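Local coordinates for protein cytochrome P450 (Rhodococcus erythropolis, PDB 3WEC) that hydroxylates the quinoline nitrogen of an aurachin precursor as a heme-dependent monooxygenase, an essential step for the antibiotic activity of aurachin alkaloids, at residues Ser42-Trp47 / Ser79-Asp84; Ser71-His76 / Ala323-Leu328; Arg305-Asp310 / Ala316-Gly321. All coordinates share one frame; numbering follows the deposited sequence.

The three contacts lie on one side of the cytochrome P450 fold, around its five-stranded mixed sheet. Interactions 1 and 2 share helix 73-81 and have centres about 9 Å apart. Trp-47 pairs with the strand of Ala-323 and Met-325, which ties them together. Interactions 2 and 3 are about 11 Å apart between centres and use neighbouring strands, 323-326 and 303-307. Interactions 1 and 3 are about 17 Å apart between centres. Along the chain, the segments of interactions 1 and 2 alternate, and interaction 3 is nested inside interaction 2. The sheet thus carries, on neighbouring strands, the packing of a helix near the bound aurachin intermediate and an arginine that binds a heme propionate.

Interaction 1 (Ser42-Trp47 / Ser79-Asp84); sequences SALGAW and SMMGED
Leu-44 meets two consecutive methionines, and part of the contact sets a polar carbonyl against carbon. Leu-44 O lies 3.5 Å from Met-80 CG. A beta-hairpin turn packs here on the end of a helix. Ser-42 to Ala-46 form the turn between strands 39-41 and 47-49, the edge hairpin of the main P450 sheet. Met-80 and Met-81 belong to the last turn of helix 73-81, which corresponds by its position to the B' helix of the P450 fold. Gly-82 then leaves the helix with positive phi.

Met-80 approaches the turn from its CB outward. Met-80 CB is 3.7 Å from Leu-44 O. Further along, the methyl carbon Met-80 CE comes within 4.1 Å of Ala-43 O. Two successive carbonyl oxygens of the turn therefore border this one side chain.

Leu-44 adds the apolar half through a single branch. CG stands anti to the backbone N (chi1 -174°), and the CD1 branch reaches both methionines. The leucine and methionine chains run at a slant to each other. Met-80 CG is 3.9 Å from Leu-44 CD1. Met-81 is folded at chi2 and again at chi3, so that its methyl end points back at the loop. Met-81 also touches Phe-190 in a loop.

This is a small surface contact of 152 Å². It joins the sheet edge to the helix by van der Waals packing. The side chain of Leu-44 is about 9 Å from the bound aurachin intermediate. Leu-44 CD1 lies 3.5 Å from Met-81 CE.

Interaction 2 (Ser71-His76 / Ala323-Leu328); sequences STFFDH and AVMVLL
Phe-73 packs against Ala-323 and Met-325, joining the first turn of helix 73-81 to strand 323-326. The strand is the central one of the five-stranded P450 sheet. All three touching residues are buried.

The phenylalanine can be followed outward. Phe-73 CB points at the strand and lies 4.0 Å from Ala-323 CB. CG stands anti to the backbone N (chi1 174°), which brings the ring alongside the alanine methyl. Phe-73 CG itself is 3.9 Å from Ala-323 CB. Phe-73 CD1 makes the closest approach, 3.6 Å from Ala-323 CB. The methyl reaches the ring obliquely. On the other flank of the ring, Phe-73 CD2 sits 3.8 Å above the plane of the neighbouring Phe-74 ring, offset toward its rim. At the far end, CZ turns to Met-325.

Met-325 comes at about a right angle to the phenylalanine. Its chain is bent at chi2 and chi3, and this brings the methyl end back toward the ring. The alanine methyl thus lies beside the CB, CG and CD1 end of the phenylalanine side chain, and the methionine methyl meets the far end.

Ser-71 OG accepts a capping bond from Phe-73 N at 3.2 Å, with an angle of 150° at the hydrogen. The same hydroxyl is hydrogen-bonded to Phe-68 O. On the strand side, Ala-323 and Met-325 pair with Trp-47, while Val-324 pairs with Arg-305.

The side chain of Phe-73 is about 5 Å from the bound aurachin intermediate. This is consistent with a place close to the substrate pocket. At the ring tip, Phe-73 CZ lies 4.1 Å from Met-325 CE.

Interaction 3 (Arg305-Asp310 / Ala316-Gly321); sequences RIALED and ANITKG. With HEM (protoporphyrin IX containing Fe), chain B.
Strand 303-307 of the main P450 sheet runs on into a small hairpin, and Ala-307 to Asp-310 meet Ile-318 to Gly-321 where the chain returns. The backbone bond Gly-321 N to Ala-307 O measures 2.9 Å. Ala-307 CB packs on Ile-318 CG2 at 3.8 Å.

Asp-310 reaches over the returning chain. Its OD1 accepts from Lys-320 N, which comes from above the carboxylate plane. The modelled distance is very short, so its exact value is doubtful. Asp-310 CA also makes a CA-H...O contact with Ile-318 O at 3.3 Å. The Lys-320 side chain crosses that of Asp-310 at about a right angle. Lys-320 CG lies 3.5 Å from Leu-308 O, and the end of the chain leads away.

Earlier on the same strand, Arg-305 meets a heme propionate edge-on. Arg-305 NH1 donates a hydrogen bond to HEM O1A at 2.7 Å. Arg-305 NH2 donates a nearly straight one (171°) to HEM O2A at 3.0 Å, and a weak one to HEM O1A. The carboxylate carbon CGA lies in the guanidinium plane. Lys-66, His-108, Arg-112 and His-359 also hydrogen-bond to the heme. Cys-361 is the axial ligand of the iron.

The paired hydrogen bonds hold both oxygens of this propionate and restrict its rotation. The cationic guanidinium would favour the ionised carboxylate.

Interaction 1 (Ser42-Trp47 / Ser79-Asp84)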
loop_
_atom_site.group_PDB
_atom_site.type_symbol
_atom_site.label_atom_id
_atom_site.label_comp_id
_atom_site.label_asym_id
_atom_site.label_seq_id
_atom_site.Cartn_x
_atom_site.Cartn_y
_atom_site.Cartn_z
ATOM N N SER A 42 -5.900 21.162 -7.352
ATOM C CA SER A 42 -4.449 21.045 -7.448
ATOM C C SER A 42 -3.905 21.813 -8.646
ATOM O O SER A 42 -2.827 22.418 -8.569
ATOM C CB SER A 42 -4.057 19.550 -7.509
ATOM O OG SER A 42 -2.784 19.331 -8.091
ATOM N N ALA A 43 -4.660 21.790 -9.742
ATOM C CA ALA A 43 -4.232 22.409 -10.999
ATOM C C ALA A 43 -2.906 21.819 -11.527
ATOM O O ALA A 43 -2.358 22.267 -12.538
ATOM C CB ALA A 43 -4.201 23.937 -10.899
ATOM N N LEU A 44 -2.400 20.804 -10.828
ATOM C CA LEU A 44 -1.674 19.749 -11.511
ATOM C C LEU A 44 -2.811 19.063 -12.264
ATOM O O LEU A 44 -2.705 18.799 -13.468
ATOM C CB LEU A 44 -0.987 18.777 -10.528
ATOM C CG LEU A 44 -0.057 17.660 -11.052
ATOM C CD1 LEU A 44 1.024 18.205 -11.986
ATOM C CD2 LEU A 44 0.554 16.868 -9.899
ATOM N N GLY A 45 -3.910 18.820 -11.535
ATOM C CA GLY A 45 -5.146 18.268 -12.093
ATOM C C GLY A 45 -6.261 18.043 -11.081
ATOM O O GLY A 45 -7.327 18.648 -11.172
ATOM N N ALA A 46 -6.001 17.183 -10.105
ATOM C CA ALA A 46 -7.021 16.732 -9.150
ATOM C C ALA A 46 -7.301 17.682 -7.971
ATOM O O ALA A 46 -6.558 18.627 -7.727
ATOM C CB ALA A 46 -6.630 15.367 -8.626
ATOM N N TRP A 47 -8.382 17.406 -7.244
ATOM C CA TRP A 47 -8.644 18.009 -5.943
ATOM C C TRP A 47 -7.782 17.362 -4.897
ATOM O O TRP A 47 -7.421 16.194 -5.029
ATOM C CB TRP A 47 -10.105 17.809 -5.594
ATOM C CG TRP A 47 -10.968 18.671 -6.473
ATOM C CD1 TRP A 47 -11.478 18.366 -7.738
ATOM C CD2 TRP A 47 -11.389 20.050 -6.213
ATOM N NE1 TRP A 47 -12.179 19.419 -8.248
ATOM C CE2 TRP A 47 -12.172 20.465 -7.387
ATOM C CE3 TRP A 47 -11.227 20.941 -5.157
ATOM C CZ2 TRP A 47 -12.755 21.733 -7.479
ATOM C CZ3 TRP A 47 -11.811 22.216 -5.259
ATOM C CH2 TRP A 47 -12.565 22.597 -6.391
ATOM N N SER A 79 -0.703 15.182 -20.060
ATOM C CA SER A 79 -0.640 16.467 -20.750
ATOM C C SER A 79 0.062 17.500 -19.900
ATOM O O SER A 79 0.782 18.342 -20.423
ATOM C CB SER A 79 -2.043 16.978 -21.071
ATOM O OG SER A 79 -2.021 18.368 -21.364
ATOM N N MET A 80 -0.166 17.446 -18.593
ATOM C CA MET A 80 0.448 18.390 -17.667
ATOM C C MET A 80 1.939 18.094 -17.447
ATOM O O MET A 80 2.771 18.999 -17.387
ATOM C CB MET A 80 -0.331 18.437 -16.348
ATOM C CG MET A 80 0.018 19.615 -15.449
ATOM S SD MET A 80 0.220 21.137 -16.401
ATOM C CE MET A 80 0.768 22.321 -15.164
ATOM N N MET A 81 2.267 16.816 -17.363
ATOM C CA MET A 81 3.628 16.362 -17.131
ATOM C C MET A 81 4.454 16.456 -18.412
ATOM O O MET A 81 5.684 16.505 -18.363
ATOM C CB MET A 81 3.575 14.912 -16.639
ATOM C CG MET A 81 4.612 14.488 -15.610
ATOM S SD MET A 81 4.884 15.578 -14.196
ATOM C CE MET A 81 3.212 16.052 -13.741
ATOM N N GLY A 82 3.766 16.474 -19.555
ATOM C CA GLY A 82 4.409 16.449 -20.874
ATOM C C GLY A 82 5.161 15.152 -21.088
ATOM O O GLY A 82 6.211 15.144 -21.722
ATOM N N GLU A 83 4.612 14.055 -20.559
ATOM C CA GLU A 83 5.304 12.767 -20.515
ATOM C C GLU A 83 4.325 11.576 -20.581
ATOM O O GLU A 83 3.177 11.681 -20.147
ATOM C CB GLU A 83 6.138 12.698 -19.232
ATOM C CG GLU A 83 7.365 11.799 -19.291
ATOM C CD GLU A 83 8.465 12.350 -20.183
ATOM O OE1 GLU A 83 8.599 13.598 -20.299
ATOM O OE2 GLU A 83 9.194 11.524 -20.778
ATOM N N ASP A 84 4.778 10.451 -21.126
ATOM C CA ASP A 84 3.949 9.240 -21.218
ATOM C C ASP A 84 3.799 8.604 -19.826
ATOM O O ASP A 84 4.736 8.626 -19.056
ATOM C CB ASP A 84 4.618 8.211 -22.137
ATOM C CG ASP A 84 4.331 8.414 -23.630
ATOM O OD1 ASP A 84 3.715 9.419 -24.081
ATOM O OD2 ASP A 84 4.742 7.503 -24.380
#

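Interaction 2 (Ser71-His76 / Ala323-Leu328)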
loop_
_atom_site.group_PDB
_atom_site.type_symbol
_atom_site.label_atom_id
_atom_site.label_comp_id
_atom_site.label_asym_id
_atom_site.label_seq_id
_atom_site.Cartn_x
_atom_site.Cartn_y
_atom_site.Cartn_z
ATOM N N SER A 71 -11.471 7.331 -16.641
ATOM C CA SER A 71 -11.484 8.752 -16.250
ATOM C C SER A 71 -10.571 9.578 -17.154
ATOM O O SER A 71 -9.738 9.022 -17.857
ATOM C CB SER A 71 -11.072 8.919 -14.786
ATOM O OG SER A 71 -9.662 8.832 -14.637
ATOM N N THR A 72 -10.748 10.900 -17.152
ATOM C CA THR A 72 -9.856 11.800 -17.881
ATOM C C THR A 72 -8.565 12.073 -17.105
ATOM O O THR A 72 -7.669 12.750 -17.618
ATOM C CB THR A 72 -10.509 13.170 -18.161
ATOM O OG1 THR A 72 -11.094 13.669 -16.952
ATOM C CG2 THR A 72 -11.567 13.088 -19.272
ATOM N N PHE A 73 -8.454 11.552 -15.882
ATOM C CA PHE A 73 -7.344 11.937 -15.012
ATOM C C PHE A 73 -5.942 11.739 -15.593
ATOM O O PHE A 73 -5.071 12.607 -15.427
ATOM C CB PHE A 73 -7.434 11.271 -13.639
ATOM C CG PHE A 73 -6.236 11.530 -12.782
ATOM C CD1 PHE A 73 -5.921 12.825 -12.390
ATOM C CD2 PHE A 73 -5.402 10.492 -12.406
ATOM C CE1 PHE A 73 -4.800 13.076 -11.626
ATOM C CE2 PHE A 73 -4.286 10.735 -11.638
ATOM C CZ PHE A 73 -3.984 12.029 -11.249
ATOM N N PHE A 74 -5.722 10.604 -16.252
ATOM C CA PHE A 74 -4.402 10.287 -16.801
ATOM C C PHE A 74 -4.132 11.084 -18.050
ATOM O O PHE A 74 -3.008 11.548 -18.272
ATOM C CB PHE A 74 -4.261 8.801 -17.089
ATOM C CG PHE A 74 -4.429 7.941 -15.872
ATOM C CD1 PHE A 74 -3.537 8.039 -14.818
ATOM C CD2 PHE A 74 -5.485 7.046 -15.778
ATOM C CE1 PHE A 74 -3.691 7.263 -13.681
ATOM C CE2 PHE A 74 -5.642 6.255 -14.650
ATOM C CZ PHE A 74 -4.750 6.365 -13.602
ATOM N N ASP A 75 -5.167 11.252 -18.862
ATOM C CA ASP A 75 -5.066 12.145 -19.986
ATOM C C ASP A 75 -4.581 13.483 -19.451
ATOM O O ASP A 75 -3.605 14.024 -19.960
ATOM C CB ASP A 75 -6.407 12.274 -20.735
ATOM C CG ASP A 75 -6.827 10.981 -21.441
ATOM O OD1 ASP A 75 -6.038 10.013 -21.465
ATOM O OD2 ASP A 75 -7.953 10.920 -21.963
ATOM N N HIS A 76 -5.215 13.984 -18.390
ATOM C CA HIS A 76 -4.867 15.309 -17.875
ATOM C C HIS A 76 -3.479 15.341 -17.295
ATOM O O HIS A 76 -2.709 16.266 -17.564
ATOM C CB HIS A 76 -5.900 15.835 -16.874
ATOM C CG HIS A 76 -5.827 17.343 -16.664
ATOM N ND1 HIS A 76 -5.529 17.900 -15.471
ATOM C CD2 HIS A 76 -5.998 18.405 -17.557
ATOM C CE1 HIS A 76 -5.518 19.244 -15.591
ATOM N NE2 HIS A 76 -5.807 19.549 -16.866
ATOM N N ALA A 323 -11.071 14.126 -10.537
ATOM C CA ALA A 323 -10.230 13.287 -9.683
ATOM C C ALA A 323 -10.025 13.972 -8.332
ATOM O O ALA A 323 -9.865 15.196 -8.258
ATOM C CB ALA A 323 -8.895 13.041 -10.353
ATOM N N VAL A 324 -10.062 13.179 -7.272
ATOM C CA VAL A 324 -9.919 13.659 -5.908
ATOM C C VAL A 324 -8.850 12.808 -5.239
ATOM O O VAL A 324 -8.931 11.571 -5.214
ATOM C CB VAL A 324 -11.243 13.539 -5.119
ATOM C CG1 VAL A 324 -11.039 13.858 -3.642
ATOM C CG2 VAL A 324 -12.306 14.443 -5.722
ATOM N N MET A 325 -7.841 13.493 -4.732
ATOM C CA MET A 325 -6.716 12.908 -4.065
ATOM C C MET A 325 -6.988 12.993 -2.573
ATOM O O MET A 325 -7.054 14.091 -2.018
ATOM C CB MET A 325 -5.503 13.771 -4.391
ATOM C CG MET A 325 -4.291 12.997 -4.803
ATOM S SD MET A 325 -4.611 12.183 -6.372
ATOM C CE MET A 325 -3.668 13.305 -7.409
ATOM N N VAL A 326 -7.155 11.868 -1.907
ATOM C CA VAL A 326 -7.477 11.909 -0.486
ATOM C C VAL A 326 -6.205 11.744 0.344
ATOM O O VAL A 326 -5.585 10.686 0.294
ATOM C CB VAL A 326 -8.513 10.822 -0.115
ATOM C CG1 VAL A 326 -8.699 10.754 1.390
ATOM C CG2 VAL A 326 -9.838 11.109 -0.797
ATOM N N LEU A 327 -5.823 12.771 1.105
ATOM C CA LEU A 327 -4.565 12.716 1.883
ATOM C C LEU A 327 -4.698 11.974 3.194
ATOM O O LEU A 327 -4.873 12.583 4.254
ATOM C CB LEU A 327 -4.023 14.116 2.173
ATOM C CG LEU A 327 -2.958 14.790 1.304
ATOM C CD1 LEU A 327 -2.918 14.322 -0.149
ATOM C CD2 LEU A 327 -3.196 16.280 1.396
ATOM N N LEU A 328 -4.638 10.656 3.110
ATOM C CA LEU A 328 -4.664 9.766 4.263
ATOM C C LEU A 328 -3.683 10.192 5.350
ATOM O O LEU A 328 -4.029 10.190 6.540
ATOM C CB LEU A 328 -4.337 8.349 3.799
ATOM C CG LEU A 328 -5.047 7.733 2.587
ATOM C CD1 LEU A 328 -4.486 6.340 2.397
ATOM C CD2 LEU A 328 -6.552 7.629 2.790
#

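Interaction 3 (Arg305-Asp310 / Ala316-Gly321)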
loop_
_atom_site.group_PDB
_atom_site.type_symbol
_atom_site.label_atom_id
_atom_site.label_comp_id
_atom_site.label_asym_id
_atom_site.label_seq_id
_atom_site.Cartn_x
_atom_site.Cartn_y
_atom_site.Cartn_z
ATOM N N ARG A 305 -10.022 9.046 -5.774
ATOM C CA ARG A 305 -11.423 8.875 -6.146
ATOM C C ARG A 305 -11.785 9.683 -7.380
ATOM O O ARG A 305 -11.092 10.638 -7.735
ATOM C CB ARG A 305 -12.395 9.249 -5.022
ATOM C CG ARG A 305 -12.445 8.311 -3.832
ATOM C CD ARG A 305 -12.815 6.889 -4.209
ATOM N NE ARG A 305 -12.930 6.046 -3.015
ATOM C CZ ARG A 305 -11.924 5.382 -2.439
ATOM N NH1 ARG A 305 -10.669 5.444 -2.917
ATOM N NH2 ARG A 305 -12.174 4.649 -1.361
ATOM N N ILE A 306 -12.872 9.259 -8.021
ATOM C CA ILE A 306 -13.482 9.946 -9.125
ATOM C C ILE A 306 -14.907 10.185 -8.668
ATOM O O ILE A 306 -15.577 9.249 -8.212
ATOM C CB ILE A 306 -13.504 9.083 -10.410
ATOM C CG1 ILE A 306 -12.110 8.480 -10.717
ATOM C CG2 ILE A 306 -14.065 9.879 -11.585
ATOM C CD1 ILE A 306 -11.033 9.488 -11.080
ATOM N N ALA A 307 -15.357 11.435 -8.758
ATOM C CA ALA A 307 -16.756 11.752 -8.516
ATOM C C ALA A 307 -17.613 11.180 -9.643
ATOM O O ALA A 307 -17.344 11.403 -10.827
ATOM C CB ALA A 307 -16.963 13.263 -8.397
ATOM N N LEU A 308 -18.645 10.438 -9.258
ATOM C CA LEU A 308 -19.588 9.863 -10.204
ATOM C C LEU A 308 -20.761 10.806 -10.395
ATOM O O LEU A 308 -21.683 10.524 -11.172
ATOM C CB LEU A 308 -20.082 8.511 -9.693
ATOM C CG LEU A 308 -19.010 7.415 -9.560
ATOM C CD1 LEU A 308 -19.377 6.515 -8.391
ATOM C CD2 LEU A 308 -18.847 6.642 -10.868
ATOM N N GLU A 309 -20.705 11.932 -9.684
ATOM C CA GLU A 309 -21.816 12.881 -9.587
ATOM C C GLU A 309 -21.303 14.221 -9.038
ATOM O O GLU A 309 -20.453 14.247 -8.126
ATOM C CB GLU A 309 -22.899 12.327 -8.647
ATOM C CG GLU A 309 -24.287 12.930 -8.806
ATOM C CD GLU A 309 -25.263 11.985 -9.481
ATOM O OE1 GLU A 309 -25.131 10.755 -9.291
ATOM O OE2 GLU A 309 -26.173 12.483 -10.191
ATOM N N ASP A 310 -21.831 15.326 -9.591
ATOM C CA ASP A 310 -21.551 16.674 -9.099
ATOM C C ASP A 310 -21.928 16.737 -7.613
ATOM O O ASP A 310 -22.924 16.138 -7.177
ATOM C CB ASP A 310 -22.295 17.725 -9.940
ATOM C CG ASP A 310 -21.815 17.754 -11.393
ATOM O OD1 ASP A 310 -20.588 17.854 -11.620
ATOM O OD2 ASP A 310 -22.658 17.668 -12.312
ATOM N N ALA A 316 -16.713 23.113 -1.050
ATOM C CA ALA A 316 -15.976 22.858 -2.284
ATOM C C ALA A 316 -16.901 22.201 -3.315
ATOM O O ALA A 316 -17.761 21.355 -2.974
ATOM C CB ALA A 316 -14.762 21.983 -2.010
ATOM N N ASN A 317 -16.711 22.602 -4.578
ATOM C CA ASN A 317 -17.662 22.281 -5.643
ATOM C C ASN A 317 -17.086 21.380 -6.735
ATOM O O ASN A 317 -16.476 21.857 -7.699
ATOM C CB ASN A 317 -18.227 23.572 -6.252
ATOM C CG ASN A 317 -19.073 24.369 -5.266
ATOM O OD1 ASN A 317 -20.000 23.831 -4.649
ATOM N ND2 ASN A 317 -18.768 25.669 -5.129
ATOM N N ILE A 318 -17.325 20.078 -6.590
ATOM C CA ILE A 318 -16.669 19.062 -7.426
ATOM C C ILE A 318 -17.566 18.552 -8.552
ATOM O O ILE A 318 -18.748 18.274 -8.355
ATOM C CB ILE A 318 -16.085 17.929 -6.561
ATOM C CG1 ILE A 318 -14.830 18.426 -5.837
ATOM C CG2 ILE A 318 -15.690 16.721 -7.397
ATOM C CD1 ILE A 318 -15.057 18.842 -4.399
ATOM N N THR A 319 -16.974 18.462 -9.738
ATOM C CA THR A 319 -17.699 18.282 -10.988
ATOM C C THR A 319 -17.545 16.841 -11.463
ATOM O O THR A 319 -16.441 16.313 -11.457
ATOM C CB THR A 319 -17.141 19.238 -12.067
ATOM O OG1 THR A 319 -17.273 20.603 -11.627
ATOM C CG2 THR A 319 -17.851 19.048 -13.398
ATOM N N LYS A 320 -18.651 16.227 -11.885
ATOM C CA LYS A 320 -18.667 14.850 -12.391
ATOM C C LYS A 320 -17.398 14.502 -13.177
ATOM O O LYS A 320 -17.068 15.160 -14.170
ATOM C CB LYS A 320 -19.895 14.629 -13.280
ATOM C CG LYS A 320 -20.622 13.320 -13.017
ATOM C CD LYS A 320 -21.168 12.695 -14.292
ATOM C CE LYS A 320 -20.198 11.617 -14.781
ATOM N NZ LYS A 320 -20.753 10.867 -15.947
ATOM N N GLY A 321 -16.672 13.481 -12.723
ATOM C CA GLY A 321 -15.463 13.089 -13.424
ATOM C C GLY A 321 -14.190 13.782 -12.948
ATOM O O GLY A 321 -13.107 13.548 -13.509
HETATM C CHA HEM B . -6.587 -1.416 -1.244
HETATM C CHB HEM B . -3.377 0.417 2.079
HETATM C CHC HEM B . -1.360 -4.029 2.592
HETATM C CHD HEM B . -4.504 -5.814 -0.933
HETATM C C1A HEM B . -5.792 -0.577 -0.375
HETATM C C2A HEM B . -5.980 0.911 -0.360
HETATM C C3A HEM B . -5.042 1.410 0.618
HETATM C C4A HEM B . -4.356 0.202 1.072
HETATM C CMA HEM B . -4.816 2.879 1.044
HETATM C CAA HEM B . -6.940 1.847 -1.105
HETATM C CBA HEM B . -8.195 1.852 -0.213
HETATM C CGA HEM B . -9.201 2.936 -0.646
HETATM O O1A HEM B . -9.228 3.378 -1.833
HETATM O O2A HEM B . -10.040 3.338 0.209
HETATM C C1B HEM B . -2.524 -0.695 2.491
HETATM C C2B HEM B . -1.583 -0.467 3.584
HETATM C C3B HEM B . -0.994 -1.775 3.680
HETATM C C4B HEM B . -1.651 -2.597 2.671
HETATM C CMB HEM B . -1.228 0.764 4.371
HETATM C CAB HEM B . 0.073 -2.107 4.660
HETATM C CBB HEM B . 1.110 -2.803 4.267
HETATM C C1C HEM B . -2.072 -4.922 1.703
HETATM C C2C HEM B . -1.648 -6.304 1.471
HETATM C C3C HEM B . -2.580 -6.790 0.432
HETATM C C4C HEM B . -3.474 -5.703 0.087
HETATM C CMC HEM B . -0.507 -6.989 2.171
HETATM C CAC HEM B . -2.631 -8.128 -0.245
HETATM C CBC HEM B . -1.967 -9.170 0.199
HETATM C C1D HEM B . -5.347 -4.705 -1.398
HETATM C C2D HEM B . -6.445 -4.958 -2.327
HETATM C C3D HEM B . -7.088 -3.636 -2.451
HETATM C C4D HEM B . -6.309 -2.815 -1.509
HETATM C CMD HEM B . -6.759 -6.250 -3.046
HETATM C CAD HEM B . -8.253 -3.245 -3.315
HETATM C CBD HEM B . -9.503 -3.294 -2.405
HETATM C CGD HEM B . -10.764 -2.947 -3.124
HETATM O O1D HEM B . -11.807 -3.566 -2.768
HETATM O O2D HEM B . -10.733 -2.070 -4.049
HETATM N NA HEM B . -4.845 -1.090 0.608
HETATM N NB HEM B . -2.630 -1.959 1.980
HETATM N NC HEM B . -3.209 -4.559 0.922
HETATM N ND HEM B . -5.296 -3.448 -0.869
HETATM FE FE HEM B . -3.853 -2.797 0.509
HETATM O O HOH W 1 -2.013 -1.996 -0.945
#